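Local atomic coordinates of SusD homolog (Bacteroides thetaiotaomicron, PDB entry 3EHM), a protein that probably binds mucin O-glycans at the cell surface of a gut symbiont, as a SusD-like, TPR-containing outer-membrane lipoprotein. Residues Gln53-Ile58 and Trp133-Asp138; Ala125-Asn130 and Lys202-Leu207; Phe342-Thr347 and Ile372-Gln377. All coordinates share one frame; numbering follows the deposited sequence.

All three contacts join helices of the helical SusD-like fold and are buried. Contacts 1 and 2 share helix 116-140: it meets helix 47-57 near its C-terminal end and helix 197-215 about two turns earlier. Their centres lie about 17 Å apart, and they touch where Leu134 CD2 packs on Leu207 CD1 at 3.6 Å. Along the chain their segments alternate. Contact 3, between helices 344-356 and 364-378, comes later; its centre is about 18 Å from contact 2 and 22 Å from contact 1. Phe342, at the end of strand 339-342, packs on Leu203 and Ser206, so contact 2 touches both others, while contacts 1 and 3 stay about 7 Å apart at their nearest atoms.

Contact 1: Gln53-Ile58 and Trp133-Asp138; sequences QNTDLI and WLRATD
Asp56 and Arg135 form a salt bridge between helix 47-57 and helix 116-140, whose backbones are well separated here: the nearest CA atoms, those of Thr55 and Arg135, are 9.4 Å apart. Arg135 spans the gap with its long side chain. It leaves the helix with CG anti to its carbonyl carbon (chi1 -74°) and bends at chi3, which brings the guanidinium edge-on to the carboxylate. Arg135 NH2 donates to Asp56 OD1 over 3.1 Å in a nearly straight bond, 169° at the hydrogen. The oxygen lies almost in the guanidinium plane and receives the N-H on its syn lone pair, on the side of OD2. Carboxylate and guanidinium are nearly coplanar, 21° apart.

The second polar interaction stays within helix 47-57. Thr55 OG1 donates to Asp56 OD1 at 2.6 Å, arriving on the anti side and somewhat out of the carboxylate plane. OD1 is thus gripped by two donors, one on its syn and one on its anti side, which should limit rotation of the carboxylate. The hydroxyl of Thr55 thus probably helps to hold the acid in place for the arginine.

The setting is the all-buried helical interior of the SusD-like fold, where helix 47-57, with a wider pi-type turn at 53-57, faces the later part of helix 116-140. The charged pair is buried there, and the two donors satisfy Asp56 OD1.

The remaining contacts are van der Waals. Thr55 CB and OG1 each lie 3.8 Å from Arg135 NH2, near the edge of the guanidinium, with no bond from the hydroxyl to the arginine. Val450 of helix 449-459 touches both Asp56 and Arg135, while Asn94 and Phe95 of helix 85-110 lie against Thr55.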
loop_
_atom_site.group_PDB
_atom_site.type_symbol
_atom_site.label_atom_id
_atom_site.label_comp_id
_atom_site.label_asym_id
_atom_site.label_seq_id
_atom_site.Cartn_x
_atom_site.Cartn_y
_atom_site.Cartn_z
ATOM N N GLN A 53 2.021 -0.083 12.631
ATOM C CA GLN A 53 1.679 1.322 12.844
ATOM C C GLN A 53 2.641 2.177 12.031
ATOM O O GLN A 53 2.242 3.116 11.333
ATOM C CB GLN A 53 1.828 1.698 14.319
ATOM C CG GLN A 53 0.558 1.599 15.134
ATOM C CD GLN A 53 0.695 2.276 16.484
ATOM O OE1 GLN A 53 -0.297 2.693 17.085
ATOM N NE2 GLN A 53 1.926 2.384 16.973
ATOM N N ASN A 54 3.915 1.822 12.132
ATOM C CA ASN A 54 5.005 2.520 11.461
ATOM C C ASN A 54 4.927 2.445 9.939
ATOM O O ASN A 54 5.197 3.429 9.249
ATOM C CB ASN A 54 6.340 1.935 11.947
ATOM C CG ASN A 54 7.544 2.577 11.282
ATOM O OD1 ASN A 54 8.390 1.885 10.706
ATOM N ND2 ASN A 54 7.638 3.898 11.367
ATOM N N THR A 55 4.543 1.287 9.414
ATOM C CA THR A 55 4.474 1.109 7.967
ATOM C C THR A 55 3.138 1.463 7.322
ATOM O O THR A 55 3.109 2.085 6.261
ATOM C CB THR A 55 4.790 -0.354 7.570
ATOM O OG1 THR A 55 3.737 -1.213 8.028
ATOM C CG2 THR A 55 6.101 -0.809 8.190
ATOM N N ASP A 56 2.041 1.083 7.971
ATOM C CA ASP A 56 0.711 1.289 7.406
ATOM C C ASP A 56 -0.317 2.166 8.123
ATOM O O ASP A 56 -0.936 3.039 7.511
ATOM C CB ASP A 56 0.041 -0.078 7.193
ATOM C CG ASP A 56 0.692 -0.905 6.093
ATOM O OD1 ASP A 56 1.922 -1.139 6.126
ATOM O OD2 ASP A 56 -0.054 -1.342 5.193
ATOM N N LEU A 57 -0.509 1.924 9.412
ATOM C CA LEU A 57 -1.548 2.608 10.167
ATOM C C LEU A 57 -1.462 4.087 10.517
ATOM O O LEU A 57 -2.387 4.835 10.209
ATOM C CB LEU A 57 -1.842 1.811 11.438
ATOM C CG LEU A 57 -2.014 0.304 11.228
ATOM C CD1 LEU A 57 -2.514 -0.319 12.527
ATOM C CD2 LEU A 57 -2.997 0.022 10.092
ATOM N N ILE A 58 -0.390 4.525 11.166
ATOM C CA ILE A 58 -0.322 5.932 11.542
ATOM C C ILE A 58 0.437 6.791 10.541
ATOM O O ILE A 58 0.431 8.019 10.635
ATOM C CB ILE A 58 0.281 6.106 12.956
ATOM C CG1 ILE A 58 1.797 5.923 12.928
ATOM C CG2 ILE A 58 -0.344 5.080 13.902
ATOM C CD1 ILE A 58 2.459 6.211 14.269
ATOM N N TRP A 133 10.456 -5.322 -0.896
ATOM C CA TRP A 133 11.338 -4.229 -1.284
ATOM C C TRP A 133 10.728 -3.263 -2.285
ATOM O O TRP A 133 11.266 -2.178 -2.502
ATOM C CB TRP A 133 12.677 -4.775 -1.778
ATOM C CG TRP A 133 13.489 -5.363 -0.660
ATOM C CD1 TRP A 133 13.141 -5.428 0.665
ATOM C CD2 TRP A 133 14.788 -5.956 -0.759
ATOM N NE1 TRP A 133 14.145 -6.019 1.392
ATOM C CE2 TRP A 133 15.168 -6.355 0.543
ATOM C CE3 TRP A 133 15.670 -6.187 -1.823
ATOM C CZ2 TRP A 133 16.394 -6.974 0.811
ATOM C CZ3 TRP A 133 16.890 -6.802 -1.557
ATOM C CH2 TRP A 133 17.239 -7.188 -0.249
ATOM N N LEU A 134 9.609 -3.649 -2.893
ATOM C CA LEU A 134 8.915 -2.751 -3.806
ATOM C C LEU A 134 8.360 -1.655 -2.893
ATOM O O LEU A 134 8.346 -0.479 -3.248
ATOM C CB LEU A 134 7.769 -3.467 -4.527
ATOM C CG LEU A 134 6.845 -2.560 -5.357
ATOM C CD1 LEU A 134 7.667 -1.752 -6.359
ATOM C CD2 LEU A 134 5.809 -3.411 -6.085
ATOM N N ARG A 135 7.912 -2.057 -1.705
ATOM C CA ARG A 135 7.397 -1.108 -0.723
ATOM C C ARG A 135 8.551 -0.225 -0.252
ATOM O O ARG A 135 8.407 0.992 -0.121
ATOM C CB ARG A 135 6.811 -1.849 0.487
ATOM C CG ARG A 135 5.469 -2.526 0.230
ATOM C CD ARG A 135 5.253 -3.689 1.192
ATOM N NE ARG A 135 5.188 -3.292 2.599
ATOM C CZ ARG A 135 4.116 -2.764 3.182
ATOM N NH1 ARG A 135 3.006 -2.558 2.481
ATOM N NH2 ARG A 135 4.141 -2.472 4.476
ATOM N N ALA A 136 9.695 -0.852 0.004
ATOM C CA ALA A 136 10.879 -0.133 0.475
ATOM C C ALA A 136 11.281 0.989 -0.477
ATOM O O ALA A 136 11.437 2.140 -0.063
ATOM C CB ALA A 136 12.042 -1.105 0.656
ATOM N N THR A 137 11.453 0.666 -1.751
ATOM C CA THR A 137 11.841 1.694 -2.706
ATOM C C THR A 137 10.734 2.722 -2.909
ATOM O O THR A 137 11.004 3.908 -3.084
ATOM C CB THR A 137 12.230 1.096 -4.067
ATOM O OG1 THR A 137 12.589 2.160 -4.958
ATOM C CG2 THR A 137 11.080 0.302 -4.662
ATOM N N ASP A 138 9.485 2.277 -2.874
ATOM C CA ASP A 138 8.369 3.201 -3.057
ATOM C C ASP A 138 8.208 4.135 -1.867
ATOM O O ASP A 138 7.559 5.177 -1.969
ATOM C CB ASP A 138 7.071 2.434 -3.309
ATOM C CG ASP A 138 7.055 1.763 -4.668
ATOM O OD1 ASP A 138 7.906 2.127 -5.511
ATOM O OD2 ASP A 138 6.195 0.886 -4.903
#

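Contact 2: Ala125-Asn130 and Lys202-Leu207; sequences ANIVRN and KLANSL
Ile127 meets Ala204 in the tightest part of this interface. Its CD1 methyl comes to 3.7 Å from Ala204 CB, with CG1 following at 4.2 Å. The small alanine lets the backbones come close, Ile127 CA and Ala204 CA being 6.3 Å apart. CG1 stands anti to the carbonyl carbon (chi1 -65°) and chi2 is extended, which carries CD1 out to the alanine. The other branch, CG2, turns to Leu203 and reaches its CD2 at 4.3 Å, so the isoleucine straddles two consecutive residues of the opposing helix.

One turn on, the fit is looser. Leu207 CD2 lies 4.2 Å from the backbone C of Asn130 and 4.4 Å from its CB, leaving the amide out of the contact. That amide is turned to other partners: OD1 accepts from Arg129 NH2, in the carbonyl plane on a lone pair, and bonds to the hydroxyl of Tyr145. Toward solvent, Asn126 and Lys202 are partly exposed and lie well apart from the facing segment.

From a third helix, 160-178, Leu178 touches Ile127 and Val175 touches Ala204. The axes of the short segments 125-130 and 202-207 approach to 10.5 Å, 36° apart in direction. Helices 116-140, 160-178 and 197-215 are thus packed by aliphatic side chains, consistent with the TPR-like helical part of SusD homologues.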
loop_
_atom_site.group_PDB
_atom_site.type_symbol
_atom_site.label_atom_id
_atom_site.label_comp_id
_atom_site.label_asym_id
_atom_site.label_seq_id
_atom_site.Cartn_x
_atom_site.Cartn_y
_atom_site.Cartn_z
ATOM N N ALA A 125 11.408 -17.274 -2.815
ATOM C CA ALA A 125 11.916 -16.370 -1.787
ATOM C C ALA A 125 12.207 -15.008 -2.422
ATOM O O ALA A 125 11.995 -13.966 -1.803
ATOM C CB ALA A 125 13.180 -16.947 -1.166
ATOM N N ASN A 126 12.686 -15.020 -3.664
ATOM C CA ASN A 126 12.985 -13.781 -4.372
ATOM C C ASN A 126 11.709 -12.969 -4.629
ATOM O O ASN A 126 11.719 -11.744 -4.552
ATOM C CB ASN A 126 13.702 -14.073 -5.701
ATOM C CG ASN A 126 15.169 -14.447 -5.511
ATOM O OD1 ASN A 126 15.770 -14.138 -4.482
ATOM N ND2 ASN A 126 15.755 -15.094 -6.516
ATOM N N ILE A 127 10.611 -13.649 -4.937
ATOM C CA ILE A 127 9.349 -12.956 -5.181
ATOM C C ILE A 127 8.883 -12.282 -3.888
ATOM O O ILE A 127 8.514 -11.107 -3.887
ATOM C CB ILE A 127 8.253 -13.929 -5.666
ATOM C CG1 ILE A 127 8.635 -14.495 -7.038
ATOM C CG2 ILE A 127 6.899 -13.208 -5.728
ATOM C CD1 ILE A 127 7.703 -15.596 -7.530
ATOM N N VAL A 128 8.905 -13.028 -2.788
ATOM C CA VAL A 128 8.498 -12.476 -1.498
ATOM C C VAL A 128 9.392 -11.290 -1.134
ATOM O O VAL A 128 8.913 -10.269 -0.648
ATOM C CB VAL A 128 8.576 -13.539 -0.382
ATOM C CG1 VAL A 128 8.273 -12.909 0.965
ATOM C CG2 VAL A 128 7.583 -14.650 -0.668
ATOM N N ARG A 129 10.693 -11.424 -1.379
ATOM C CA ARG A 129 11.625 -10.342 -1.078
ATOM C C ARG A 129 11.287 -9.101 -1.904
ATOM O O ARG A 129 11.264 -7.980 -1.387
ATOM C CB ARG A 129 13.060 -10.763 -1.395
ATOM C CG ARG A 129 14.095 -9.726 -0.981
ATOM C CD ARG A 129 15.421 -9.929 -1.695
ATOM N NE ARG A 129 15.338 -9.551 -3.104
ATOM C CZ ARG A 129 16.387 -9.456 -3.912
ATOM N NH1 ARG A 129 17.603 -9.715 -3.454
ATOM N NH2 ARG A 129 16.224 -9.083 -5.174
ATOM N N ASN A 130 11.018 -9.307 -3.188
ATOM C CA ASN A 130 10.706 -8.201 -4.080
ATOM C C ASN A 130 9.383 -7.505 -3.782
ATOM O O ASN A 130 9.261 -6.305 -3.999
ATOM C CB ASN A 130 10.763 -8.668 -5.537
ATOM C CG ASN A 130 12.167 -9.093 -5.948
ATOM O OD1 ASN A 130 13.155 -8.571 -5.432
ATOM N ND2 ASN A 130 12.259 -10.033 -6.880
ATOM N N LYS A 202 1.646 -16.411 -10.868
ATOM C CA LYS A 202 0.636 -15.389 -11.102
ATOM C C LYS A 202 0.929 -14.163 -10.249
ATOM O O LYS A 202 0.772 -13.034 -10.706
ATOM C CB LYS A 202 -0.755 -15.931 -10.780
ATOM C CG LYS A 202 -1.212 -17.027 -11.735
ATOM C CD LYS A 202 -2.628 -17.466 -11.426
ATOM C CE LYS A 202 -3.121 -18.460 -12.461
ATOM N NZ LYS A 202 -4.560 -18.769 -12.255
ATOM N N LEU A 203 1.358 -14.383 -9.010
ATOM C CA LEU A 203 1.675 -13.265 -8.133
ATOM C C LEU A 203 2.851 -12.491 -8.710
ATOM O O LEU A 203 2.848 -11.262 -8.717
ATOM C CB LEU A 203 2.009 -13.758 -6.722
ATOM C CG LEU A 203 2.593 -12.707 -5.770
ATOM C CD1 LEU A 203 1.643 -11.514 -5.651
ATOM C CD2 LEU A 203 2.837 -13.337 -4.408
ATOM N N ALA A 204 3.851 -13.214 -9.211
ATOM C CA ALA A 204 5.029 -12.582 -9.801
ATOM C C ALA A 204 4.671 -11.726 -11.016
ATOM O O ALA A 204 5.177 -10.614 -11.171
ATOM C CB ALA A 204 6.058 -13.650 -10.203
ATOM N N ASN A 205 3.812 -12.253 -11.885
ATOM C CA ASN A 205 3.399 -11.518 -13.077
ATOM C C ASN A 205 2.495 -10.343 -12.718
ATOM O O ASN A 205 2.469 -9.335 -13.420
ATOM C CB ASN A 205 2.658 -12.430 -14.060
ATOM C CG ASN A 205 3.578 -13.391 -14.778
ATOM O OD1 ASN A 205 4.707 -13.046 -15.136
ATOM N ND2 ASN A 205 3.090 -14.603 -15.015
ATOM N N SER A 206 1.739 -10.484 -11.635
ATOM C CA SER A 206 0.844 -9.417 -11.200
ATOM C C SER A 206 1.687 -8.261 -10.678
ATOM O O SER A 206 1.370 -7.088 -10.899
ATOM C CB SER A 206 -0.095 -9.929 -10.105
ATOM O OG SER A 206 -0.874 -11.016 -10.581
ATOM N N LEU A 207 2.772 -8.600 -9.989
ATOM C CA LEU A 207 3.673 -7.590 -9.450
ATOM C C LEU A 207 4.357 -6.909 -10.633
ATOM O O LEU A 207 4.581 -5.697 -10.621
ATOM C CB LEU A 207 4.718 -8.236 -8.534
ATOM C CG LEU A 207 5.437 -7.262 -7.595
ATOM C CD1 LEU A 207 4.445 -6.744 -6.559
ATOM C CD2 LEU A 207 6.605 -7.959 -6.901
#

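Contact 3: Phe342-Thr347 and Ile372-Gln377; sequences FRASET and INISFQ
Ala344 and Ser345, at the start of helix 344-356, pack on Ile374 and Ser375 of helix 364-378. The two helices follow one another in the chain and form a close helix pair of the SusD-like, TPR-related fold. Phe342 ends strand 339-342 and is turned the other way, onto helix 197-215; the carboxylate oxygen OE1 of Glu346, salt-bridged to Arg210 of that helix, sits over the centre of its ring. Arg343 takes the N-cap position, and its guanidinium pairs with Glu245.

Ala344 is the first residue to touch the second helix: its CB lies 3.9 Å from Ile374 CG2. With CG1 of Ile374 beside the backbone N (chi1 -74°), the CG2 methyl stands anti to that N, faces the start of helix 344-356 and serves two neighbours at once. At Ser345 the backbones draw together, with 5.4 Å between Ser345 CA and Ser375 CA, a closeness that small side chains on both sides permit. Ser345 CB rests 3.9 Å from Ile374 CG2 and 4.1 Å from Ser375 CB, a carbon-to-carbon meeting with both hydroxyls engaged in other bonds: Ser345 OG with Glu378 and Ser375 OG with Arg287. Ala444 of helix 429-445 touches both serines. The closest approach of all is made by the Ile374 methyl CG2, which lies 3.5 Å from the backbone N of Ser345.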
loop_
_atom_site.group_PDB
_atom_site.type_symbol
_atom_site.label_atom_id
_atom_site.label_comp_id
_atom_site.label_asym_id
_atom_site.label_seq_id
_atom_site.Cartn_x
_atom_site.Cartn_y
_atom_site.Cartn_z
ATOM N N PHE A 342 -1.755 -8.839 -2.603
ATOM C CA PHE A 342 -2.235 -8.532 -3.948
ATOM C C PHE A 342 -3.578 -9.215 -4.189
ATOM O O PHE A 342 -3.716 -10.415 -3.965
ATOM C CB PHE A 342 -1.211 -9.008 -4.986
ATOM C CG PHE A 342 -1.281 -8.266 -6.297
ATOM C CD1 PHE A 342 -2.411 -8.347 -7.104
ATOM C CD2 PHE A 342 -0.218 -7.470 -6.715
ATOM C CE1 PHE A 342 -2.482 -7.643 -8.310
ATOM C CE2 PHE A 342 -0.278 -6.763 -7.919
ATOM C CZ PHE A 342 -1.415 -6.850 -8.716
ATOM N N ARG A 343 -4.564 -8.451 -4.652
ATOM C CA ARG A 343 -5.889 -9.007 -4.900
ATOM C C ARG A 343 -6.303 -8.900 -6.356
ATOM O O ARG A 343 -5.810 -8.049 -7.095
ATOM C CB ARG A 343 -6.927 -8.311 -4.020
ATOM C CG ARG A 343 -6.481 -8.158 -2.574
ATOM C CD ARG A 343 -7.644 -7.825 -1.660
ATOM N NE ARG A 343 -8.531 -8.971 -1.469
ATOM C CZ ARG A 343 -9.574 -8.975 -0.646
ATOM N NH1 ARG A 343 -9.861 -7.891 0.065
ATOM N NH2 ARG A 343 -10.323 -10.062 -0.526
ATOM N N ALA A 344 -7.231 -9.763 -6.758
ATOM C CA ALA A 344 -7.710 -9.785 -8.134
ATOM C C ALA A 344 -8.252 -8.439 -8.611
ATOM O O ALA A 344 -8.033 -8.046 -9.759
ATOM C CB ALA A 344 -8.778 -10.868 -8.291
ATOM N N SER A 345 -8.955 -7.723 -7.739
ATOM C CA SER A 345 -9.513 -6.439 -8.146
ATOM C C SER A 345 -8.436 -5.480 -8.643
ATOM O O SER A 345 -8.653 -4.741 -9.602
ATOM C CB SER A 345 -10.306 -5.800 -6.997
ATOM O OG SER A 345 -9.504 -5.600 -5.845
ATOM N N GLU A 346 -7.268 -5.496 -8.008
ATOM C CA GLU A 346 -6.195 -4.597 -8.422
ATOM C C GLU A 346 -5.781 -4.871 -9.867
ATOM O O GLU A 346 -5.542 -3.944 -10.646
ATOM C CB GLU A 346 -4.972 -4.742 -7.514
ATOM C CG GLU A 346 -3.955 -3.631 -7.733
ATOM C CD GLU A 346 -2.665 -3.823 -6.962
ATOM O OE1 GLU A 346 -2.682 -4.482 -5.898
ATOM O OE2 GLU A 346 -1.633 -3.291 -7.420
ATOM N N THR A 347 -5.696 -6.147 -10.221
ATOM C CA THR A 347 -5.317 -6.529 -11.576
ATOM C C THR A 347 -6.205 -5.843 -12.614
ATOM O O THR A 347 -5.715 -5.322 -13.620
ATOM C CB THR A 347 -5.409 -8.055 -11.760
ATOM O OG1 THR A 347 -4.464 -8.695 -10.893
ATOM C CG2 THR A 347 -5.105 -8.442 -13.196
ATOM N N ILE A 372 -14.418 -3.227 -10.110
ATOM C CA ILE A 372 -15.341 -2.860 -9.041
ATOM C C ILE A 372 -16.194 -4.069 -8.655
ATOM O O ILE A 372 -16.422 -4.336 -7.475
ATOM C CB ILE A 372 -16.266 -1.698 -9.470
ATOM C CG1 ILE A 372 -15.428 -0.460 -9.790
ATOM C CG2 ILE A 372 -17.266 -1.388 -8.355
ATOM C CD1 ILE A 372 -16.230 0.714 -10.333
ATOM N N ASN A 373 -16.661 -4.802 -9.660
ATOM C CA ASN A 373 -17.477 -5.989 -9.428
ATOM C C ASN A 373 -16.700 -6.999 -8.577
ATOM O O ASN A 373 -17.222 -7.550 -7.606
ATOM C CB ASN A 373 -17.851 -6.621 -10.772
ATOM C CG ASN A 373 -18.775 -7.812 -10.625
ATOM O OD1 ASN A 373 -18.683 -8.772 -11.387
ATOM N ND2 ASN A 373 -19.677 -7.752 -9.656
ATOM N N ILE A 374 -15.445 -7.241 -8.948
ATOM C CA ILE A 374 -14.604 -8.180 -8.210
ATOM C C ILE A 374 -14.384 -7.695 -6.775
ATOM O O ILE A 374 -14.370 -8.495 -5.832
ATOM C CB ILE A 374 -13.234 -8.365 -8.912
ATOM C CG1 ILE A 374 -13.413 -9.216 -10.172
ATOM C CG2 ILE A 374 -12.233 -9.024 -7.969
ATOM C CD1 ILE A 374 -13.873 -10.645 -9.890
ATOM N N SER A 375 -14.228 -6.387 -6.605
ATOM C CA SER A 375 -14.015 -5.842 -5.272
ATOM C C SER A 375 -15.237 -6.091 -4.399
ATOM O O SER A 375 -15.104 -6.450 -3.231
ATOM C CB SER A 375 -13.717 -4.342 -5.330
ATOM O OG SER A 375 -13.606 -3.810 -4.017
ATOM N N PHE A 376 -16.426 -5.889 -4.960
ATOM C CA PHE A 376 -17.658 -6.114 -4.210
ATOM C C PHE A 376 -17.717 -7.575 -3.780
ATOM O O PHE A 376 -18.139 -7.895 -2.672
ATOM C CB PHE A 376 -18.880 -5.776 -5.072
ATOM C CG PHE A 376 -19.311 -4.337 -4.981
ATOM C CD1 PHE A 376 -18.381 -3.310 -5.052
ATOM C CD2 PHE A 376 -20.654 -4.013 -4.826
ATOM C CE1 PHE A 376 -18.780 -1.977 -4.969
ATOM C CE2 PHE A 376 -21.061 -2.687 -4.742
ATOM C CZ PHE A 376 -20.122 -1.667 -4.813
ATOM N N GLN A 377 -17.294 -8.463 -4.668
ATOM C CA GLN A 377 -17.292 -9.882 -4.357
ATOM C C GLN A 377 -16.268 -10.169 -3.267
ATOM O O GLN A 377 -16.531 -10.941 -2.348
ATOM C CB GLN A 377 -16.979 -10.699 -5.608
ATOM C CG GLN A 377 -18.096 -10.689 -6.644
ATOM C CD GLN A 377 -17.747 -11.502 -7.876
ATOM O OE1 GLN A 377 -17.328 -12.653 -7.773
ATOM N NE2 GLN A 377 -17.925 -10.910 -9.048
#